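PDB 4W88: xyloglucan-specific endo-beta-1,4-glucanase from Uncultured bacterium, which hydrolyses the beta-1,4-glucan backbone of xyloglucan from within the chain, as a glycoside hydrolase of family 5. Local coordinates for residues A219-V233 and I265-N279. The protein carries 1 engineered substitution. Residues are numbered along the deposited sequence; the frame is centred on the assembly and turned at random.
Sequences AVALHTYTPYFFTYV and IPVVITETGAQFKEN. With BGC (beta-D-glucopyranose), chain C; BGC (beta-D-glucopyranose), chain B.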
loop_
_atom_site.group_PDB
_atom_site.type_symbol
_atom_site.label_atom_id
_atom_site.label_comp_id
_atom_site.label_asym_id
_atom_site.label_seq_id
_atom_site.Cartn_x
_atom_site.Cartn_y
_atom_site.Cartn_z
ATOM N N ALA A 219 8.925 -2.189 -8.806
ATOM C CA ALA A 219 7.550 -2.591 -9.158
ATOM C C ALA A 219 6.683 -1.335 -9.094
ATOM O O ALA A 219 7.064 -0.348 -8.471
ATOM C CB ALA A 219 7.001 -3.680 -8.189
ATOM N N VAL A 220 5.522 -1.434 -9.715
ATOM C CA VAL A 220 4.532 -0.377 -9.747
ATOM C C VAL A 220 3.285 -0.778 -8.892
ATOM O O VAL A 220 2.714 -1.855 -9.102
ATOM C CB VAL A 220 4.088 -0.023 -11.158
ATOM C CG1 VAL A 220 3.017 1.079 -11.104
ATOM C CG2 VAL A 220 5.307 0.404 -11.988
ATOM N N ALA A 221 2.957 0.074 -7.918
ATOM C CA ALA A 221 1.852 -0.089 -7.024
ATOM C C ALA A 221 0.654 0.739 -7.549
ATOM O O ALA A 221 0.790 1.911 -8.012
ATOM C CB ALA A 221 2.215 0.368 -5.624
ATOM N N LEU A 222 -0.489 0.073 -7.464
ATOM C CA LEU A 222 -1.816 0.642 -7.726
ATOM C C LEU A 222 -2.757 0.307 -6.610
ATOM O O LEU A 222 -2.588 -0.689 -5.955
ATOM C CB LEU A 222 -2.357 0.132 -9.099
ATOM C CG LEU A 222 -1.417 0.423 -10.245
ATOM C CD1 LEU A 222 -1.873 -0.364 -11.426
ATOM C CD2 LEU A 222 -1.321 1.940 -10.591
ATOM N N HIS A 223 -3.826 1.104 -6.458
ATOM C CA HIS A 223 -4.898 0.773 -5.563
ATOM C C HIS A 223 -6.172 0.662 -6.379
ATOM O O HIS A 223 -6.515 1.578 -7.096
ATOM C CB HIS A 223 -5.107 1.818 -4.487
ATOM C CG HIS A 223 -3.978 1.946 -3.528
ATOM N ND1 HIS A 223 -3.887 2.962 -2.575
ATOM C CD2 HIS A 223 -2.904 1.153 -3.331
ATOM C CE1 HIS A 223 -2.794 2.775 -1.872
ATOM N NE2 HIS A 223 -2.201 1.683 -2.300
ATOM N N THR A 224 -6.843 -0.491 -6.256
ATOM C CA THR A 224 -7.953 -0.803 -7.098
ATOM C C THR A 224 -9.078 -1.407 -6.284
ATOM O O THR A 224 -9.276 -2.640 -6.233
ATOM C CB THR A 224 -7.626 -1.675 -8.317
ATOM O OG1 THR A 224 -6.945 -2.869 -7.931
ATOM C CG2 THR A 224 -6.815 -0.932 -9.259
ATOM N N TYR A 225 -9.780 -0.530 -5.626
ATOM C CA TYR A 225 -11.010 -0.941 -4.890
ATOM C C TYR A 225 -12.229 -0.971 -5.829
ATOM O O TYR A 225 -13.208 -0.205 -5.651
ATOM C CB TYR A 225 -11.273 0.051 -3.782
ATOM C CG TYR A 225 -10.271 0.086 -2.616
ATOM C CD1 TYR A 225 -9.114 0.920 -2.627
ATOM C CD2 TYR A 225 -10.551 -0.591 -1.435
ATOM C CE1 TYR A 225 -8.268 0.977 -1.519
ATOM C CE2 TYR A 225 -9.730 -0.505 -0.311
ATOM C CZ TYR A 225 -8.582 0.327 -0.349
ATOM O OH TYR A 225 -7.818 0.402 0.774
ATOM N N THR A 226 -12.153 -1.843 -6.809
ATOM C CA THR A 226 -13.001 -1.757 -7.996
ATOM C C THR A 226 -14.071 -2.846 -7.983
ATOM O O THR A 226 -13.768 -4.048 -7.779
ATOM C CB THR A 226 -12.124 -1.931 -9.212
ATOM O OG1 THR A 226 -11.057 -0.965 -9.138
ATOM C CG2 THR A 226 -12.902 -1.762 -10.480
ATOM N N PRO A 227 -15.324 -2.462 -8.240
ATOM C CA PRO A 227 -15.813 -1.074 -8.499
ATOM C C PRO A 227 -16.086 -0.335 -7.184
ATOM O O PRO A 227 -16.510 -0.926 -6.173
ATOM C CB PRO A 227 -17.194 -1.299 -9.194
ATOM C CG PRO A 227 -17.333 -2.739 -9.370
ATOM C CD PRO A 227 -16.392 -3.457 -8.434
ATOM N N TYR A 228 -15.844 0.973 -7.208
ATOM C CA TYR A 228 -16.004 1.846 -6.093
ATOM C C TYR A 228 -17.367 1.747 -5.455
ATOM O O TYR A 228 -17.519 1.708 -4.239
ATOM C CB TYR A 228 -15.702 3.283 -6.548
ATOM C CG TYR A 228 -15.953 4.320 -5.497
ATOM C CD1 TYR A 228 -15.083 4.488 -4.467
ATOM C CD2 TYR A 228 -17.050 5.161 -5.553
ATOM C CE1 TYR A 228 -15.302 5.407 -3.475
ATOM C CE2 TYR A 228 -17.253 6.103 -4.584
ATOM C CZ TYR A 228 -16.376 6.202 -3.538
ATOM O OH TYR A 228 -16.513 7.148 -2.573
ATOM N N PHE A 229 -18.381 1.666 -6.289
ATOM C CA PHE A 229 -19.771 1.608 -5.741
ATOM C C PHE A 229 -20.130 0.320 -5.014
ATOM O O PHE A 229 -21.111 0.289 -4.223
ATOM C CB PHE A 229 -20.785 1.909 -6.822
ATOM C CG PHE A 229 -20.896 3.384 -7.163
ATOM C CD1 PHE A 229 -20.685 4.362 -6.200
ATOM C CD2 PHE A 229 -21.309 3.780 -8.404
ATOM C CE1 PHE A 229 -20.788 5.712 -6.501
ATOM C CE2 PHE A 229 -21.446 5.136 -8.704
ATOM C CZ PHE A 229 -21.188 6.097 -7.738
ATOM N N PHE A 230 -19.366 -0.740 -5.263
ATOM C CA PHE A 230 -19.516 -1.942 -4.462
ATOM C C PHE A 230 -18.703 -1.880 -3.170
ATOM O O PHE A 230 -19.157 -2.317 -2.113
ATOM C CB PHE A 230 -19.121 -3.177 -5.258
ATOM C CG PHE A 230 -19.245 -4.432 -4.459
ATOM C CD1 PHE A 230 -20.495 -4.925 -4.111
ATOM C CD2 PHE A 230 -18.146 -5.113 -4.047
ATOM C CE1 PHE A 230 -20.597 -6.074 -3.329
ATOM C CE2 PHE A 230 -18.256 -6.247 -3.274
ATOM C CZ PHE A 230 -19.473 -6.714 -2.901
ATOM N N THR A 231 -17.458 -1.381 -3.274
ATOM C CA THR A 231 -16.516 -1.501 -2.165
ATOM C C THR A 231 -16.651 -0.419 -1.097
ATOM O O THR A 231 -16.285 -0.612 0.096
ATOM C CB THR A 231 -15.044 -1.481 -2.690
ATOM O OG1 THR A 231 -14.858 -0.300 -3.465
ATOM C CG2 THR A 231 -14.791 -2.686 -3.597
ATOM N N TYR A 232 -17.159 0.738 -1.547
ATOM C CA TYR A 232 -17.412 1.926 -0.669
ATOM C C TYR A 232 -18.894 2.244 -0.489
ATOM O O TYR A 232 -19.716 1.711 -1.180
ATOM C CB TYR A 232 -16.664 3.169 -1.210
ATOM C CG TYR A 232 -15.155 3.209 -0.838
ATOM C CD1 TYR A 232 -14.244 2.293 -1.426
ATOM C CD2 TYR A 232 -14.683 4.107 0.113
ATOM C CE1 TYR A 232 -12.893 2.329 -1.052
ATOM C CE2 TYR A 232 -13.359 4.141 0.479
ATOM C CZ TYR A 232 -12.507 3.266 -0.094
ATOM O OH TYR A 232 -11.180 3.332 0.293
ATOM N N VAL A 233 -19.203 3.042 0.501
ATOM C CA VAL A 233 -20.551 3.560 0.717
ATOM C C VAL A 233 -20.610 4.993 0.169
ATOM O O VAL A 233 -19.758 5.802 0.521
ATOM C CB VAL A 233 -20.935 3.572 2.193
ATOM C CG1 VAL A 233 -22.391 4.081 2.371
ATOM C CG2 VAL A 233 -20.779 2.197 2.769
ATOM N N ILE A 265 6.569 -5.312 -16.746
ATOM C CA ILE A 265 6.811 -4.464 -15.585
ATOM C C ILE A 265 6.017 -5.052 -14.389
ATOM O O ILE A 265 4.782 -5.258 -14.499
ATOM C CB ILE A 265 6.357 -2.994 -15.832
ATOM C CG1 ILE A 265 6.911 -2.318 -17.109
ATOM C CG2 ILE A 265 6.687 -2.165 -14.580
ATOM C CD1 ILE A 265 8.385 -2.413 -17.223
ATOM N N PRO A 266 6.708 -5.373 -13.266
ATOM C CA PRO A 266 6.005 -5.892 -12.120
ATOM C C PRO A 266 4.961 -4.901 -11.577
ATOM O O PRO A 266 5.249 -3.717 -11.437
ATOM C CB PRO A 266 7.139 -6.126 -11.086
ATOM C CG PRO A 266 8.313 -6.437 -11.909
ATOM C CD PRO A 266 8.161 -5.482 -13.075
ATOM N N VAL A 267 3.771 -5.436 -11.283
ATOM C CA VAL A 267 2.692 -4.698 -10.682
ATOM C C VAL A 267 2.230 -5.368 -9.405
ATOM O O VAL A 267 2.116 -6.608 -9.337
ATOM C CB VAL A 267 1.479 -4.584 -11.641
ATOM C CG1 VAL A 267 0.325 -3.853 -10.988
ATOM C CG2 VAL A 267 1.936 -3.811 -12.817
ATOM N N VAL A 268 1.994 -4.534 -8.397
ATOM C CA VAL A 268 1.507 -4.965 -7.086
ATOM C C VAL A 268 0.296 -4.080 -6.707
ATOM O O VAL A 268 0.360 -2.847 -6.754
ATOM C CB VAL A 268 2.580 -4.856 -5.934
ATOM C CG1 VAL A 268 1.962 -5.536 -4.693
ATOM C CG2 VAL A 268 3.838 -5.539 -6.283
ATOM N N ILE A 269 -0.831 -4.703 -6.371
ATOM C CA ILE A 269 -1.992 -3.982 -5.827
ATOM C C ILE A 269 -1.825 -3.833 -4.299
ATOM O O ILE A 269 -2.139 -4.764 -3.559
ATOM C CB ILE A 269 -3.329 -4.629 -6.199
ATOM C CG1 ILE A 269 -3.424 -4.869 -7.725
ATOM C CG2 ILE A 269 -4.426 -3.807 -5.646
ATOM C CD1 ILE A 269 -3.318 -3.635 -8.594
ATOM N N THR A 270 -1.358 -2.664 -3.834
ATOM C CA THR A 270 -0.993 -2.542 -2.466
ATOM C C THR A 270 -2.144 -2.235 -1.539
ATOM O O THR A 270 -1.975 -2.302 -0.306
ATOM C CB THR A 270 0.221 -1.596 -2.251
ATOM O OG1 THR A 270 -0.084 -0.272 -2.736
ATOM C CG2 THR A 270 1.450 -2.160 -2.967
ATOM N N GLU A 271 -3.314 -1.910 -2.111
ATOM C CA GLU A 271 -4.568 -1.846 -1.325
ATOM C C GLU A 271 -5.752 -2.192 -2.232
ATOM O O GLU A 271 -5.835 -1.770 -3.387
ATOM C CB GLU A 271 -4.849 -0.458 -0.742
ATOM C CG GLU A 271 -3.953 0.042 0.371
ATOM C CD GLU A 271 -4.318 1.418 0.825
ATOM O OE1 GLU A 271 -5.539 1.788 0.712
ATOM O OE2 GLU A 271 -3.446 2.123 1.389
ATOM N N THR A 272 -6.634 -3.005 -1.661
ATOM C CA THR A 272 -7.972 -3.253 -2.152
ATOM C C THR A 272 -8.770 -3.860 -0.990
ATOM O O THR A 272 -8.255 -4.072 0.122
ATOM C CB THR A 272 -7.956 -4.174 -3.386
ATOM O OG1 THR A 272 -9.291 -4.211 -3.996
ATOM C CG2 THR A 272 -7.475 -5.559 -3.020
ATOM N N GLY A 273 -10.054 -4.112 -1.232
ATOM C CA GLY A 273 -10.946 -4.647 -0.202
ATOM C C GLY A 273 -12.368 -4.146 -0.438
ATOM O O GLY A 273 -12.601 -3.342 -1.343
ATOM N N ALA A 274 -13.336 -4.644 0.347
ATOM C CA ALA A 274 -14.721 -4.228 0.236
ATOM C C ALA A 274 -15.283 -3.999 1.622
ATOM O O ALA A 274 -15.135 -4.813 2.476
ATOM C CB ALA A 274 -15.468 -5.340 -0.469
ATOM N N GLN A 275 -15.909 -2.863 1.832
ATOM C CA GLN A 275 -16.498 -2.600 3.099
ATOM C C GLN A 275 -17.663 -3.567 3.335
ATOM O O GLN A 275 -18.419 -3.931 2.417
ATOM C CB GLN A 275 -17.001 -1.147 3.213
ATOM C CG GLN A 275 -15.883 -0.137 3.222
ATOM C CD GLN A 275 -16.342 1.301 3.190
ATOM O OE1 GLN A 275 -17.340 1.678 3.821
ATOM N NE2 GLN A 275 -15.605 2.127 2.452
ATOM N N PHE A 276 -17.712 -4.042 4.563
ATOM C CA PHE A 276 -18.734 -4.975 5.000
ATOM C C PHE A 276 -20.094 -4.310 5.075
ATOM O O PHE A 276 -20.269 -3.351 5.828
ATOM C CB PHE A 276 -18.444 -5.676 6.349
ATOM C CG PHE A 276 -19.465 -6.717 6.695
ATOM C CD1 PHE A 276 -19.558 -7.878 5.888
ATOM C CD2 PHE A 276 -20.299 -6.594 7.796
ATOM C CE1 PHE A 276 -20.510 -8.855 6.142
ATOM C CE2 PHE A 276 -21.233 -7.608 8.081
ATOM C CZ PHE A 276 -21.325 -8.728 7.251
ATOM N N LYS A 277 -21.037 -4.821 4.286
ATOM C CA LYS A 277 -22.401 -4.226 4.173
ATOM C C LYS A 277 -23.475 -5.299 4.402
ATOM O O LYS A 277 -24.453 -5.384 3.661
ATOM C CB LYS A 277 -22.589 -3.637 2.766
ATOM C CG LYS A 277 -21.645 -2.535 2.309
ATOM C CD LYS A 277 -21.776 -2.255 0.827
ATOM C CE LYS A 277 -20.790 -1.152 0.442
ATOM N NZ LYS A 277 -21.147 -0.643 -0.922
ATOM N N GLU A 278 -23.221 -6.155 5.424
ATOM C CA GLU A 278 -24.103 -7.283 5.802
ATOM C C GLU A 278 -24.361 -8.130 4.569
ATOM O O GLU A 278 -25.500 -8.548 4.296
ATOM C CB GLU A 278 -25.391 -6.845 6.476
ATOM C CG GLU A 278 -25.116 -5.856 7.551
ATOM C CD GLU A 278 -25.591 -6.168 8.840
ATOM O OE1 GLU A 278 -24.739 -6.715 9.562
ATOM O OE2 GLU A 278 -26.780 -5.819 9.087
ATOM N N ASN A 279 -23.283 -8.396 3.847
ATOM C CA ASN A 279 -23.354 -8.928 2.512
ATOM C C ASN A 279 -22.222 -9.921 2.262
ATOM O O ASN A 279 -21.549 -9.878 1.211
ATOM C CB ASN A 279 -23.308 -7.812 1.464
ATOM C CG ASN A 279 -21.992 -7.035 1.468
ATOM O OD1 ASN A 279 -21.314 -6.929 2.489
ATOM N ND2 ASN A 279 -21.632 -6.517 0.299
HETATM C C2 BGC C . -10.911 6.747 -1.560
HETATM C C3 BGC C . -9.537 6.288 -1.045
HETATM C C4 BGC C . -9.037 5.093 -1.783
HETATM C C5 BGC C . -9.334 5.602 -3.252
HETATM C C6 BGC C . -8.898 4.449 -4.073
HETATM C C1 BGC C . -11.061 7.296 -2.933
HETATM O O2 BGC C . -11.103 7.891 -0.869
HETATM O O3 BGC C . -9.731 5.968 0.312
HETATM O O4 BGC C . -7.762 4.562 -1.147
HETATM O O5 BGC C . -10.730 6.166 -3.539
HETATM O O6 BGC C . -8.797 4.640 -5.461
HETATM C C2 BGC B . -14.120 8.568 -6.418
HETATM C C3 BGC B . -13.286 7.364 -5.876
HETATM C C4 BGC B . -12.525 8.018 -4.745
HETATM C C5 BGC B . -13.573 8.999 -4.160
HETATM C C6 BGC B . -13.010 10.062 -3.209
HETATM C C1 BGC B . -15.373 9.085 -5.665
HETATM O O1 BGC B . -16.473 10.020 -6.191
HETATM O O2 BGC B . -14.688 8.116 -7.556
HETATM O O3 BGC B . -12.507 6.750 -6.898
HETATM O O4 BGC B . -12.399 7.457 -3.474
HETATM O O5 BGC B . -14.530 9.814 -4.860
HETATM O O6 BGC B . -13.543 9.808 -1.886
HETATM O O HOH W 1 -19.412 -4.516 -0.074
HETATM O O HOH W 2 -17.330 4.578 2.380
#
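Glu271 lies against the His223 ring and at the rim of the Tyr225 ring. Its CB sits 3.6 Å from the centroid of the His223 ring, over the face. The carboxylate stacks on the same imidazole, the two planes 24° apart. Against the Tyr225 ring the carboxylate stands nearly upright, at 83°. Tyr225 OH donates to Glu271 OE1 on the anti side, at 2.7 Å. Glu271 OE2 forms a salt bridge with Arg59 and a hydrogen bond with TRIS, probably from the crystallisation liquor. Tyr225 and Arg59 hold the carboxylate in its rotation. In the plane of its ring, His223 NE2 donates to Thr270 OG1 at 2.9 Å, while ND1 is bonded to Glu149; Thr270 OG1 also bonds Glu145. The imidazole is thus held at both nitrogens. Thr272 CA packs under one face of Tyr225, and Tyr232 OH lies over the opposite face. With chi1 at -170°, Thr272 turns OG1 to donate a hydrogen bond to Thr224 O at 2.7 Å, from above the carbonyl plane.

Farther out, Gln275 NE2 lies over one face of Tyr232, toward the rim and 3.2 Å from Tyr232 CD2, its amide steeply tilted to the ring. The extended Lys277 donates hydrogen bonds from NZ to Phe230 O (2.9 Å) and Tyr232 O (2.8 Å), above both carbonyl planes, and NZ also bonds Tyr238 O. This ties helix 228-231 to the loop after strand 267-272. Tyr225, Tyr228 and Tyr232 belong to the glycan pocket; Tyr228 lays a ring face against the chain B glucose.

Strands 218-223 and 267-272 are parallel neighbours in the eight-stranded TIM barrel. Leu222 and Val267 face helix 246-261, Ile269 and Thr272 meet helix 280-295, and Val268 and Glu271 touch strand 300-305.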